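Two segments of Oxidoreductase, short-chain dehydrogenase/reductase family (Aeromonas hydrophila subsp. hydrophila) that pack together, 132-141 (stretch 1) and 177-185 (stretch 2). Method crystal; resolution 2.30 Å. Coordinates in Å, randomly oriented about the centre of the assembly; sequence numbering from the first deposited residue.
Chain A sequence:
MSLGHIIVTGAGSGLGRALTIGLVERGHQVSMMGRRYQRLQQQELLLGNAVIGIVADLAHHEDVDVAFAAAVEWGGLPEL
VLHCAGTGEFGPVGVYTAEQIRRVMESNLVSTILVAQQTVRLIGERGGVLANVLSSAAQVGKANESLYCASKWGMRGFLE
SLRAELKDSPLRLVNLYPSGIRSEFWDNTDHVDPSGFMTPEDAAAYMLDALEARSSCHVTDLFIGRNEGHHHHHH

Stretch 1 132-141: NVLSSAAQVG
Stretch 2 (177-185) YPSGIRSEF

The strongest links between the two stretches are backbone hydrogen bonds. Ala138 N donates to Ile181 O at 2.7 Å and is nearly straight, with an N-H...O angle of 173°. Gly180 N donates to Ser136 O, also at 2.7 Å but more bent at 143°, and Ser136 N reaches Pro178 O at 3.0 Å and 140°. Ser136 O takes a second, weak bond from Ile181 N at 3.5 Å. Ser136 thus uses both its amide and its carbonyl, bonding to residues before and after Ser179, the signature of a parallel bridge; Ser136 CA and Ser179 CA lie 4.5 Å apart. Proline has no amide hydrogen, so Pro178 can take part in the backbone bonding only as an acceptor, through its O. Ala137 CA adds a CA-H...O contact to Ile181 O at 3.3 Å.

The register runs Leu134 CA to Tyr177 CA 5.3 Å, Ser135 CA to Pro178 CA 5.1 Å, then Ser136 with Ser179, Ala137 CA to Ile181 CA 4.8 Å and Ala138 CA to Gly180 CA 4.3 Å, the end-to-end directions differing by 43°. Ser136 (phi/psi -133/91) and Ser179 (-101/113) are extended. Gly180 then turns to 117/34, where a side chain would jam against the preceding carbonyl oxygen; glycine suits this position, and Ile181 returns to -83/154. On the other stretch Ala137 (-56/130) and Ala138 (-67/104) carry the chain onward. Ala138 CB points toward stretch 2 and lies 3.9 Å from Gly180 C, its small methyl fitting close to the backbone.

Ser136 and Ser179 share one face of the sheet, with Ser136 CB 3.5 Å from Ser179 OG; chi1 is -140° for Ser136 and m for Ser179. A water donates to Leu134 O at 2.6 Å and forms a weak hydrogen bond with Ser179 OG at 3.4 Å.

Apolar contacts extend the interface. Val133 (chi1 t) places CG1 3.8 Å from Pro178 CG, the compact branched chain meeting a rigid C-gamma endo ring. Leu134 (chi1 m, chi2 p) brings CD2 to 3.7 Å from Tyr177 CE2, approaching the ring obliquely. The CA-to-CB bond of Tyr177 points away, but chi1 m carries the ring back toward Leu134, and chi2 of 78° sets its tilt. Farther along, Val140 (chi1 m) points toward stretch 2 and sets CG2 3.6 Å from Phe185 CZ, at the ring edge and near its plane; Phe185 has chi1 p and chi2 -106°. In all, 597 Å² is buried, counting both sides.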

ATOM      1  N   ASN A 132      -5.439  -5.083 -10.037  1.00 19.56           N
ATOM      2  CA  ASN A 132      -6.539  -4.275 -10.517  1.00 20.48           C
ATOM      3  C   ASN A 132      -6.433  -2.849  -9.995  1.00 22.41           C
ATOM      4  O   ASN A 132      -6.152  -2.632  -8.806  1.00 22.37           O
ATOM      5  CB  ASN A 132      -7.862  -4.878 -10.097  1.00 20.32           C
ATOM      6  CG  ASN A 132      -8.401  -5.843 -11.105  1.00 13.62           C
ATOM      7  OD1 ASN A 132      -9.027  -5.465 -12.085  1.00 21.04           O
ATOM      8  ND2 ASN A 132      -8.176  -7.112 -10.861  1.00 21.63           N
ATOM      9  N   VAL A 133      -6.656  -1.896 -10.893  1.00 23.74           N
ATOM     10  CA  VAL A 133      -6.667  -0.481 -10.544  1.00 25.67           C
ATOM     11  C   VAL A 133      -8.119  -0.019 -10.411  1.00 27.89           C
ATOM     12  O   VAL A 133      -8.884  -0.057 -11.370  1.00 27.65           O
ATOM     13  CB  VAL A 133      -5.932   0.401 -11.585  1.00 25.25           C
ATOM     14  CG1 VAL A 133      -5.905   1.868 -11.125  1.00 28.34           C
ATOM     15  CG2 VAL A 133      -4.523  -0.077 -11.766  1.00 27.65           C
ATOM     16  N   LEU A 134      -8.499   0.357  -9.196  1.00 29.92           N
ATOM     17  CA  LEU A 134      -9.796   0.954  -8.953  1.00 32.62           C
ATOM     18  C   LEU A 134      -9.599   2.480  -8.772  1.00 35.06           C
ATOM     19  O   LEU A 134      -9.673   3.013  -7.670  1.00 35.38           O
ATOM     20  CB  LEU A 134     -10.480   0.269  -7.756  1.00 32.48           C
ATOM     21  CG  LEU A 134     -10.826  -1.237  -7.867  1.00 21.33           C
ATOM     22  CD1 LEU A 134      -9.595  -2.159  -7.798  1.00 32.28           C
ATOM     23  CD2 LEU A 134     -11.786  -1.623  -6.766  1.00 32.06           C
ATOM     24  N   SER A 135      -9.310   3.173  -9.870  1.00 37.65           N
ATOM     25  CA  SER A 135      -8.914   4.589  -9.802  1.00 40.52           C
ATOM     26  C   SER A 135     -10.089   5.525  -9.503  1.00 43.24           C
ATOM     27  O   SER A 135     -11.249   5.194  -9.770  1.00 43.62           O
ATOM     28  CB  SER A 135      -8.173   5.015 -11.069  1.00 40.55           C
ATOM     29  OG  SER A 135      -8.975   4.823 -12.222  1.00 59.35           O
ATOM     30  N   SER A 136      -9.779   6.683  -8.927  1.00 45.18           N
ATOM     31  CA  SER A 136     -10.807   7.588  -8.432  1.00 46.87           C
ATOM     32  C   SER A 136     -10.524   9.015  -8.891  1.00 48.57           C
ATOM     33  O   SER A 136      -9.825   9.774  -8.212  1.00 48.49           O
ATOM     34  CB  SER A 136     -10.887   7.506  -6.906  1.00 46.58           C
ATOM     35  OG  SER A 136     -12.227   7.552  -6.458  1.00 55.51           O
ATOM     36  N   ALA A 137     -11.081   9.359 -10.052  1.00 50.46           N
ATOM     37  CA  ALA A 137     -10.888  10.663 -10.703  1.00 51.89           C
ATOM     38  C   ALA A 137     -11.257  11.853  -9.822  1.00 53.23           C
ATOM     39  O   ALA A 137     -12.341  11.892  -9.231  1.00 53.14           O
ATOM     40  CB  ALA A 137     -11.668  10.710 -12.008  1.00 52.09           C
ATOM     41  N   ALA A 138     -10.342  12.817  -9.742  1.00 54.82           N
ATOM     42  CA  ALA A 138     -10.546  14.035  -8.954  1.00 56.69           C
ATOM     43  C   ALA A 138     -11.660  14.943  -9.504  1.00 58.37           C
ATOM     44  O   ALA A 138     -11.479  15.640 -10.508  1.00 58.59           O
ATOM     45  CB  ALA A 138      -9.230  14.811  -8.816  1.00 56.70           C
ATOM     46  N   GLN A 139     -12.812  14.912  -8.837  1.00 59.56           N
ATOM     47  CA  GLN A 139     -13.923  15.814  -9.137  1.00 60.51           C
ATOM     48  C   GLN A 139     -13.806  17.090  -8.311  1.00 61.24           C
ATOM     49  O   GLN A 139     -13.368  17.051  -7.156  1.00 61.58           O
ATOM     50  CB  GLN A 139     -15.270  15.138  -8.859  1.00 60.68           C
ATOM     51  CG  GLN A 139     -16.195  15.012 -10.070  1.00 68.41           C
ATOM     52  CD  GLN A 139     -15.689  14.038 -11.120  1.00 60.88           C
ATOM     53  OE1 GLN A 139     -14.754  14.337 -11.864  1.00 68.38           O
ATOM     54  NE2 GLN A 139     -16.323  12.874 -11.200  1.00 68.44           N
ATOM     55  N   VAL A 140     -14.191  18.214  -8.912  1.00 61.26           N
ATOM     56  CA  VAL A 140     -14.190  19.499  -8.214  1.00 61.51           C
ATOM     57  C   VAL A 140     -15.620  19.899  -7.819  1.00 61.08           C
ATOM     58  O   VAL A 140     -16.219  20.803  -8.408  1.00 60.99           O
ATOM     59  CB  VAL A 140     -13.458  20.619  -9.030  1.00 61.85           C
ATOM     60  CG1 VAL A 140     -11.941  20.518  -8.847  1.00 68.56           C
ATOM     61  CG2 VAL A 140     -13.833  20.568 -10.515  1.00 68.61           C
ATOM     62  N   GLY A 141     -16.160  19.198  -6.824  1.00 60.69           N
ATOM     63  CA  GLY A 141     -17.531  19.431  -6.362  1.00 60.25           C
ATOM     64  C   GLY A 141     -18.324  18.164  -6.084  1.00 59.66           C
ATOM     65  O   GLY A 141     -19.375  18.217  -5.436  1.00 59.97           O
ATOM     66  N   TYR A 177      -5.512   1.431  -5.280  1.00 19.10           N
ATOM     67  CA  TYR A 177      -6.475   2.522  -5.188  1.00 20.66           C
ATOM     68  C   TYR A 177      -5.837   3.921  -5.239  1.00 20.90           C
ATOM     69  O   TYR A 177      -5.563   4.519  -4.203  1.00 22.42           O
ATOM     70  CB  TYR A 177      -7.278   2.373  -3.889  1.00 20.74           C
ATOM     71  CG  TYR A 177      -7.981   1.043  -3.743  1.00 23.43           C
ATOM     72  CD1 TYR A 177      -7.272  -0.129  -3.362  1.00 21.10           C
ATOM     73  CD2 TYR A 177      -9.351   0.947  -3.952  1.00 20.85           C
ATOM     74  CE1 TYR A 177      -7.938  -1.347  -3.201  1.00 23.16           C
ATOM     75  CE2 TYR A 177     -10.027  -0.252  -3.796  1.00 22.97           C
ATOM     76  CZ  TYR A 177      -9.323  -1.398  -3.413  1.00 21.79           C
ATOM     77  OH  TYR A 177     -10.010  -2.591  -3.292  1.00 23.82           O
ATOM     78  N   PRO A 178      -5.545   4.416  -6.434  1.00 20.89           N
ATOM     79  CA  PRO A 178      -5.119   5.812  -6.573  1.00 22.50           C
ATOM     80  C   PRO A 178      -6.343   6.706  -6.516  1.00 24.39           C
ATOM     81  O   PRO A 178      -7.128   6.683  -7.451  1.00 24.98           O
ATOM     82  CB  PRO A 178      -4.573   5.884  -8.008  1.00 22.19           C
ATOM     83  CG  PRO A 178      -4.743   4.510  -8.606  1.00 34.91           C
ATOM     84  CD  PRO A 178      -5.685   3.744  -7.736  1.00 21.20           C
ATOM     85  N   SER A 179      -6.512   7.465  -5.438  1.00 25.81           N
ATOM     86  CA  SER A 179      -7.620   8.420  -5.321  1.00 27.53           C
ATOM     87  C   SER A 179      -7.157   9.832  -5.604  1.00 30.29           C
ATOM     88  O   SER A 179      -6.377  10.404  -4.834  1.00 29.81           O
ATOM     89  CB  SER A 179      -8.228   8.389  -3.923  1.00 26.77           C
ATOM     90  OG  SER A 179      -9.173   7.351  -3.805  1.00 41.06           O
ATOM     91  N   GLY A 180      -7.644  10.399  -6.705  1.00 32.79           N
ATOM     92  CA  GLY A 180      -7.393  11.808  -7.007  1.00 34.69           C
ATOM     93  C   GLY A 180      -6.601  12.019  -8.279  1.00 36.71           C
ATOM     94  O   GLY A 180      -5.809  12.962  -8.376  1.00 37.01           O
ATOM     95  N   ILE A 181      -6.815  11.146  -9.254  1.00 38.79           N
ATOM     96  CA  ILE A 181      -6.170  11.283 -10.547  1.00 42.03           C
ATOM     97  C   ILE A 181      -6.961  12.277 -11.432  1.00 45.72           C
ATOM     98  O   ILE A 181      -8.164  12.477 -11.232  1.00 46.01           O
ATOM     99  CB  ILE A 181      -5.954   9.894 -11.212  1.00 41.79           C
ATOM    100  CG1 ILE A 181      -4.753   9.923 -12.165  1.00 52.11           C
ATOM    101  CG2 ILE A 181      -7.230   9.379 -11.879  1.00 52.31           C
ATOM    102  CD1 ILE A 181      -3.420   9.600 -11.494  1.00 41.14           C
ATOM    103  N   ARG A 182      -6.281  12.912 -12.384  1.00 48.96           N
ATOM    104  CA  ARG A 182      -6.878  14.009 -13.175  1.00 52.19           C
ATOM    105  C   ARG A 182      -7.751  13.574 -14.360  1.00 54.45           C
ATOM    106  O   ARG A 182      -7.592  12.465 -14.880  1.00 54.25           O
ATOM    107  CB  ARG A 182      -5.785  14.972 -13.664  1.00 52.92           C
ATOM    108  CG  ARG A 182      -4.423  14.328 -13.938  1.00 62.74           C
ATOM    109  CD  ARG A 182      -3.436  15.316 -14.566  1.00 53.85           C
ATOM    110  NE  ARG A 182      -3.545  16.669 -14.009  1.00 63.06           N
ATOM    111  CZ  ARG A 182      -2.695  17.220 -13.142  1.00 54.45           C
ATOM    112  NH1 ARG A 182      -2.908  18.459 -12.711  1.00 62.93           N
ATOM    113  NH2 ARG A 182      -1.635  16.544 -12.705  1.00 63.07           N
ATOM    114  N   SER A 183      -8.671  14.461 -14.763  1.00 56.90           N
ATOM    115  CA  SER A 183      -9.443  14.351 -16.023  1.00 59.22           C
ATOM    116  C   SER A 183     -10.354  15.566 -16.241  1.00 61.42           C
ATOM    117  O   SER A 183     -10.852  16.152 -15.273  1.00 61.80           O
ATOM    118  CB  SER A 183     -10.276  13.063 -16.071  1.00 59.47           C
ATOM    119  OG  SER A 183     -10.818  12.849 -17.366  1.00 58.85           O
ATOM    120  N   GLU A 184     -10.555  15.930 -17.516  1.00 63.00           N
ATOM    121  CA  GLU A 184     -11.422  17.053 -17.971  1.00 64.25           C
ATOM    122  C   GLU A 184     -10.764  18.457 -17.961  1.00 65.42           C
ATOM    123  O   GLU A 184     -11.315  19.414 -18.522  1.00 65.55           O
ATOM    124  CB  GLU A 184     -12.821  17.012 -17.301  1.00 64.46           C
ATOM    125  CG  GLU A 184     -13.804  18.161 -17.616  1.00 69.91           C
ATOM    126  CD  GLU A 184     -14.155  18.317 -19.100  1.00 64.81           C
ATOM    127  OE1 GLU A 184     -14.248  17.302 -19.830  1.00 69.96           O
ATOM    128  OE2 GLU A 184     -14.350  19.476 -19.532  1.00 69.85           O
ATOM    129  N   PHE A 185      -9.585  18.575 -17.344  1.00 66.23           N
ATOM    130  CA  PHE A 185      -8.758  19.797 -17.457  1.00 66.72           C
ATOM    131  C   PHE A 185      -7.298  19.581 -17.044  1.00 66.71           C
ATOM    132  O   PHE A 185      -7.006  19.110 -15.944  1.00 66.63           O
ATOM    133  CB  PHE A 185      -9.369  21.003 -16.705  1.00 67.11           C
ATOM    134  CG  PHE A 185     -10.068  20.642 -15.417  1.00 73.31           C
ATOM    135  CD1 PHE A 185     -11.459  20.643 -15.344  1.00 67.37           C
ATOM    136  CD2 PHE A 185      -9.337  20.309 -14.277  1.00 67.32           C
ATOM    137  CE1 PHE A 185     -12.110  20.312 -14.157  1.00 73.27           C
ATOM    138  CE2 PHE A 185      -9.980  19.977 -13.088  1.00 73.24           C
ATOM    139  CZ  PHE A 185     -11.367  19.977 -13.029  1.00 67.36           C
TER
HETATM  140  O   HOH W   1      -9.815   4.621  -5.666  1.00 20.76           O